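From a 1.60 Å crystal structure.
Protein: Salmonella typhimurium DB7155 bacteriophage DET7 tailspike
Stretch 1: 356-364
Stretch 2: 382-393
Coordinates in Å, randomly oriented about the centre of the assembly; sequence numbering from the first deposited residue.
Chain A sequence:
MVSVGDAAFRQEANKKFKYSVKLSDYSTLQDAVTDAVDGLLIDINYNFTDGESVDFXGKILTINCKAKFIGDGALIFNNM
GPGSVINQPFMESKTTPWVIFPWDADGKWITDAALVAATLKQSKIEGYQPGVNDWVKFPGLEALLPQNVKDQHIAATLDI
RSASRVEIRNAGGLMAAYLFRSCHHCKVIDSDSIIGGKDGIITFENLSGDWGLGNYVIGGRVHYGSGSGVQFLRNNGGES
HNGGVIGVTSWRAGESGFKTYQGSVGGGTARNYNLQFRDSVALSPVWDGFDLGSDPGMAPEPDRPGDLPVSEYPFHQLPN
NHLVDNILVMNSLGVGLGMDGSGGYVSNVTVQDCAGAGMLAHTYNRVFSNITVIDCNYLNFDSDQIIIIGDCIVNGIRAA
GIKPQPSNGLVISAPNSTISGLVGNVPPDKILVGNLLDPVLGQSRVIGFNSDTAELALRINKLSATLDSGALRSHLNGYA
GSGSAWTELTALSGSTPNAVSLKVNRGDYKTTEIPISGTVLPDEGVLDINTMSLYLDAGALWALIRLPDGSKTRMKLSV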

ATOM      1  N   GLY A 356       7.157  13.751 -18.042  1.00 16.64           N
ATOM      2  CA  GLY A 356       6.323  14.916 -17.819  1.00 16.39           C
ATOM      3  C   GLY A 356       5.733  14.997 -16.406  1.00 16.60           C
ATOM      4  O   GLY A 356       6.291  14.447 -15.450  1.00 16.20           O
ATOM      5  N   ALA A 357       4.608  15.685 -16.284  1.00 15.18           N
ATOM      6  CA  ALA A 357       3.963  15.904 -14.994  1.00 13.21           C
ATOM      7  C   ALA A 357       3.618  14.562 -14.347  1.00 12.63           C
ATOM      8  O   ALA A 357       3.288  13.580 -15.029  1.00 12.69           O
ATOM      9  N   GLY A 358       3.572  14.548 -13.017  1.00 10.06           N
ATOM     10  CA  GLY A 358       3.192  13.338 -12.340  1.00  8.94           C
ATOM     11  C   GLY A 358       1.706  13.164 -12.158  1.00 11.46           C
ATOM     12  O   GLY A 358       1.202  12.054 -12.288  1.00 10.70           O
ATOM     13  N   MET A 359       1.012  14.250 -11.777  1.00  9.92           N
ATOM     14  CA  MET A 359      -0.432  14.211 -11.621  1.00  8.92           C
ATOM     15  C   MET A 359      -1.038  15.511 -12.136  1.00  8.75           C
ATOM     16  O   MET A 359      -0.536  16.578 -11.846  1.00 11.00           O
ATOM     17  N   LEU A 360      -2.187  15.404 -12.815  1.00 10.05           N
ATOM     18  CA  LEU A 360      -2.946  16.568 -13.231  1.00 11.14           C
ATOM     19  C   LEU A 360      -4.379  16.231 -12.912  1.00  9.52           C
ATOM     20  O   LEU A 360      -5.049  15.457 -13.616  1.00 11.68           O
ATOM     21  N   ALA A 361      -4.856  16.752 -11.779  1.00 10.06           N
ATOM     22  CA  ALA A 361      -6.175  16.485 -11.298  1.00 10.78           C
ATOM     23  C   ALA A 361      -7.004  17.739 -11.439  1.00 12.65           C
ATOM     24  O   ALA A 361      -6.900  18.675 -10.649  1.00 12.37           O
ATOM     25  N   HIS A 362      -7.906  17.720 -12.407  1.00 10.94           N
ATOM     26  CA  HIS A 362      -8.846  18.803 -12.603  1.00 11.28           C
ATOM     27  C   HIS A 362     -10.113  18.458 -11.844  1.00 10.97           C
ATOM     28  O   HIS A 362     -11.188  18.167 -12.417  1.00 10.37           O
ATOM     29  N   THR A 363      -9.975  18.480 -10.509  1.00 10.90           N
ATOM     30  CA  THR A 363     -10.925  17.896  -9.602  1.00 10.09           C
ATOM     31  C   THR A 363     -11.344  18.895  -8.548  1.00 11.43           C
ATOM     32  O   THR A 363     -10.622  19.872  -8.268  1.00 11.75           O
ATOM     33  N   TYR A 364     -12.529  18.631  -8.020  1.00 10.08           N
ATOM     34  CA  TYR A 364     -13.227  19.458  -7.035  1.00 11.39           C
ATOM     35  C   TYR A 364     -13.774  18.606  -5.933  1.00  9.44           C
ATOM     36  O   TYR A 364     -14.417  17.601  -6.198  1.00 11.73           O
ATOM     37  N   ASP A 382       7.437  22.779 -19.698  1.00 20.45           N
ATOM     38  CA  ASP A 382       6.874  23.909 -18.991  1.00 22.61           C
ATOM     39  C   ASP A 382       5.581  23.493 -18.269  1.00 22.21           C
ATOM     40  O   ASP A 382       4.455  23.812 -18.695  1.00 23.84           O
ATOM     41  N   SER A 383       5.748  22.752 -17.170  1.00 21.52           N
ATOM     42  CA  SER A 383       4.625  22.160 -16.444  1.00 20.85           C
ATOM     43  C   SER A 383       5.001  22.035 -14.970  1.00 17.56           C
ATOM     44  O   SER A 383       6.171  21.936 -14.624  1.00 17.59           O
ATOM     45  N   ASP A 384       4.001  22.080 -14.114  1.00 17.26           N
ATOM     46  CA  ASP A 384       4.208  21.752 -12.738  1.00 16.15           C
ATOM     47  C   ASP A 384       4.191  20.237 -12.570  1.00 15.79           C
ATOM     48  O   ASP A 384       3.577  19.551 -13.373  1.00 18.84           O
ATOM     49  N   GLN A 385       4.792  19.731 -11.502  1.00 11.81           N
ATOM     50  CA  GLN A 385       4.855  18.276 -11.281  1.00 11.38           C
ATOM     51  C   GLN A 385       3.539  17.707 -10.801  1.00 11.82           C
ATOM     52  O   GLN A 385       3.163  16.577 -11.188  1.00 12.12           O
ATOM     53  N   ILE A 386       2.898  18.402  -9.848  1.00 10.47           N
ATOM     54  CA  ILE A 386       1.691  17.944  -9.217  1.00 12.30           C
ATOM     55  C   ILE A 386       0.700  19.118  -9.338  1.00 12.59           C
ATOM     56  O   ILE A 386       0.954  20.185  -8.789  1.00 12.41           O
ATOM     57  N   ILE A 387      -0.422  18.921 -10.019  1.00 11.71           N
ATOM     58  CA  ILE A 387      -1.407  19.973 -10.289  1.00 13.14           C
ATOM     59  C   ILE A 387      -2.767  19.492  -9.804  1.00 12.49           C
ATOM     60  O   ILE A 387      -3.183  18.380 -10.132  1.00 11.56           O
ATOM     61  N   ILE A 388      -3.413  20.290  -8.949  1.00 11.73           N
ATOM     62  CA  ILE A 388      -4.784  20.076  -8.543  1.00 11.49           C
ATOM     63  C   ILE A 388      -5.483  21.401  -8.784  1.00 13.06           C
ATOM     64  O   ILE A 388      -5.049  22.421  -8.288  1.00 13.74           O
ATOM     65  N   ILE A 389      -6.611  21.384  -9.498  1.00 12.45           N
ATOM     66  CA  ILE A 389      -7.270  22.640  -9.899  1.00 13.26           C
ATOM     67  C   ILE A 389      -8.258  23.161  -8.872  1.00 14.49           C
ATOM     68  O   ILE A 389      -8.228  24.342  -8.541  1.00 15.45           O
ATOM     69  N   GLY A 390      -9.117  22.294  -8.350  1.00 13.37           N
ATOM     70  CA  GLY A 390     -10.182  22.694  -7.452  1.00 13.01           C
ATOM     71  C   GLY A 390      -9.957  22.500  -5.971  1.00 13.75           C
ATOM     72  O   GLY A 390      -8.804  22.401  -5.508  1.00 16.11           O
ATOM     73  N   ASP A 391     -11.049  22.551  -5.202  1.00 14.91           N
ATOM     74  CA  ASP A 391     -11.016  22.585  -3.727  1.00 16.24           C
ATOM     75  C   ASP A 391     -10.884  21.182  -3.139  1.00 15.20           C
ATOM     76  O   ASP A 391     -11.891  20.547  -2.836  1.00 17.77           O
ATOM     77  N   CYS A 392      -9.648  20.712  -3.019  1.00 12.73           N
ATOM     78  CA  CYS A 392      -9.391  19.311  -2.628  1.00 11.91           C
ATOM     79  C   CYS A 392      -8.590  19.260  -1.311  1.00 10.49           C
ATOM     80  O   CYS A 392      -8.188  20.295  -0.780  1.00 12.51           O
ATOM     81  N   ILE A 393      -8.411  18.046  -0.786  1.00 11.15           N
ATOM     82  CA  ILE A 393      -7.638  17.773   0.446  1.00 13.82           C
ATOM     83  C   ILE A 393      -6.581  16.761   0.063  1.00 12.03           C
ATOM     84  O   ILE A 393      -6.901  15.785  -0.642  1.00 12.10           O
TER

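What forms the apolar centre of the contact? The strand through Met359, Leu360 and Ala361 runs parallel to strand 386-388, so paired residues send their side chains to the same face of the sheet. On one face, Met359 (t, t, p) brings its terminal methyl against the isoleucines of the neighbouring strand: CE of Met359 lies 3.8 Å from CG1 of Ile388 and 4.3 Å from CG2 of Ile386. Both isoleucines adopt m, t. The small Ala361 adds to this layer, its CB 4.4 Å from CG1 of Ile388.

What packs on the other face? Leu360 (t, t) meets Ile387, with CG of Leu360 4.1 Å from CD1 of Ile387; the isoleucine has chi1 m, but its chi2 of 147° lies between wells. Farther along, Ile389 (m, m) points toward the first stretch and covers one face of the His362 imidazole. Its CG1 sits 3.8 Å from CG of His362, close to the ring normal, a CH-pi contact.

How does Tyr364 fit at this end? Its chi1 is m, and the ring borders a residue without a side chain: CD2 of Tyr364 is 3.8 Å from CA of Gly390, where a CB would clash with the ring. The hydroxyl OH of Tyr364 lies 3.9 Å from CG2 of Ile389 and hydrogen-bonds NE2 of His362 at 3.0 Å, tying together two rings that both touch Ile389.

Where does the packing turn polar? OD1 of Asp391 (chi1 p) approaches the Tyr364 ring at its edge and lies 3.6 Å from CB of Tyr364. Thr363 (p) brings OG1 to 3.4 Å from SG of Cys392 (m), yet this buried oxygen has no hydrogen-bonding partner in the model. At the opposite end, Ser383 (t) points inward, its OG 3.6 Å from CB of Ala357.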

ATOM      1  CB  ALA A 357       2.748  16.714 -15.179  1.00 15.94           C
ATOM      2  CB  MET A 359      -0.869  13.987 -10.152  1.00 10.58           C
ATOM      3  CG  MET A 359      -2.382  13.809  -9.992  1.00 14.01           C
ATOM      4  SD  MET A 359      -2.877  13.261  -8.338  1.00 20.94           S
ATOM      5  CE  MET A 359      -2.844  14.857  -7.492  1.00 25.50           C
ATOM      6  CB  LEU A 360      -2.760  16.883 -14.727  1.00 11.51           C
ATOM      7  CG  LEU A 360      -3.104  18.318 -15.128  1.00 17.08           C
ATOM      8  CD1 LEU A 360      -2.820  18.506 -16.601  1.00 21.46           C
ATOM      9  CD2 LEU A 360      -4.523  18.689 -14.836  1.00 19.08           C
ATOM     10  CB  ALA A 361      -6.117  16.037  -9.821  1.00 12.91           C
ATOM     11  CB  HIS A 362      -9.108  19.004 -14.101  1.00 12.50           C
ATOM     12  CG  HIS A 362      -9.769  20.303 -14.404  1.00 14.19           C
ATOM     13  ND1 HIS A 362      -9.559  20.971 -15.588  1.00 20.65           N
ATOM     14  CD2 HIS A 362     -10.636  21.056 -13.689  1.00 15.82           C
ATOM     15  CE1 HIS A 362     -10.265  22.084 -15.579  1.00 17.97           C
ATOM     16  NE2 HIS A 362     -10.918  22.170 -14.440  1.00 17.05           N
ATOM     17  CB  THR A 363     -10.357  16.665  -8.887  1.00  8.70           C
ATOM     18  OG1 THR A 363      -9.126  17.041  -8.230  1.00 11.05           O
ATOM     19  CG2 THR A 363     -10.058  15.578  -9.911  1.00 11.03           C
ATOM     20  CB  TYR A 364     -14.403  20.191  -7.720  1.00 11.55           C
ATOM     21  CG  TYR A 364     -13.956  20.990  -8.905  1.00 14.03           C
ATOM     22  CD1 TYR A 364     -13.744  20.375 -10.135  1.00 14.38           C
ATOM     23  CD2 TYR A 364     -13.707  22.338  -8.797  1.00 15.09           C
ATOM     24  CE1 TYR A 364     -13.288  21.069 -11.208  1.00 18.99           C
ATOM     25  CE2 TYR A 364     -13.230  23.046  -9.892  1.00 15.83           C
ATOM     26  CZ  TYR A 364     -13.058  22.412 -11.095  1.00 17.66           C
ATOM     27  OH  TYR A 364     -12.613  23.116 -12.189  1.00 22.69           O
ATOM     28  CB  ASP A 382       6.643  25.065 -19.971  1.00 25.52           C
ATOM     29  CG  ASP A 382       6.348  26.367 -19.262  1.00 33.25           C
ATOM     30  OD1 ASP A 382       6.713  26.502 -18.067  1.00 38.43           O
ATOM     31  OD2 ASP A 382       5.751  27.248 -19.908  1.00 40.97           O
ATOM     32  CB  SER A 383       4.308  20.753 -16.972  1.00 23.61           C
ATOM     33  OG  SER A 383       3.224  20.165 -16.263  1.00 26.33           O
ATOM     34  CB  ASP A 384       3.123  22.381 -11.895  1.00 16.42           C
ATOM     35  CG  ASP A 384       3.002  23.896 -12.154  1.00 19.72           C
ATOM     36  OD1 ASP A 384       4.042  24.573 -12.234  1.00 20.97           O
ATOM     37  OD2 ASP A 384       1.869  24.384 -12.326  1.00 27.16           O
ATOM     38  CB  GLN A 385       5.982  17.937 -10.336  1.00  9.64           C
ATOM     39  CG  GLN A 385       7.386  18.231 -10.928  1.00 13.37           C
ATOM     40  CD  GLN A 385       8.488  18.320  -9.900  1.00 14.24           C
ATOM     41  OE1 GLN A 385       8.570  17.530  -8.965  1.00 15.24           O
ATOM     42  NE2 GLN A 385       9.367  19.284 -10.090  1.00 16.01           N
ATOM     43  CB  ILE A 386       1.967  17.613  -7.725  1.00 12.35           C
ATOM     44  CG1 ILE A 386       3.017  16.491  -7.576  1.00 14.90           C
ATOM     45  CG2 ILE A 386       0.696  17.292  -6.997  1.00 13.22           C
ATOM     46  CD1 ILE A 386       3.709  16.497  -6.182  1.00 17.19           C
ATOM     47  CB  ILE A 387      -1.497  20.211 -11.790  1.00 15.16           C
ATOM     48  CG1 ILE A 387      -0.157  20.738 -12.311  1.00 17.76           C
ATOM     49  CG2 ILE A 387      -2.685  21.149 -12.116  1.00 17.42           C
ATOM     50  CD1 ILE A 387       0.172  20.274 -13.753  1.00 23.24           C
ATOM     51  CB  ILE A 388      -4.929  19.665  -7.053  1.00 12.97           C
ATOM     52  CG1 ILE A 388      -4.101  18.403  -6.758  1.00 13.83           C
ATOM     53  CG2 ILE A 388      -6.395  19.459  -6.702  1.00 14.54           C
ATOM     54  CD1 ILE A 388      -4.092  18.013  -5.289  1.00 16.22           C
ATOM     55  CB  ILE A 389      -8.030  22.446 -11.226  1.00 14.20           C
ATOM     56  CG1 ILE A 389      -7.068  22.045 -12.326  1.00 15.32           C
ATOM     57  CG2 ILE A 389      -8.826  23.707 -11.589  1.00 15.58           C
ATOM     58  CD1 ILE A 389      -5.969  23.066 -12.655  1.00 20.29           C
ATOM     59  CB  ASP A 391     -12.275  23.246  -3.171  1.00 18.72           C
ATOM     60  CG  ASP A 391     -13.586  22.563  -3.644  1.00 25.11           C
ATOM     61  OD1 ASP A 391     -13.731  22.184  -4.845  1.00 25.35           O
ATOM     62  OD2 ASP A 391     -14.492  22.401  -2.787  1.00 36.69           O
ATOM     63  CB  CYS A 392      -8.661  18.622  -3.779  1.00 11.82           C
ATOM     64  SG  CYS A 392      -9.806  18.475  -5.275  1.00 14.87           S
ATOM     65  CB  ILE A 393      -8.552  17.133   1.541  1.00 13.34           C
ATOM     66  CG1 ILE A 393      -9.632  18.109   2.016  1.00 19.01           C
ATOM     67  CG2 ILE A 393      -7.760  16.572   2.730  1.00 19.26           C
ATOM     68  CD1 ILE A 393      -9.131  19.332   2.621  1.00 23.38           C
TER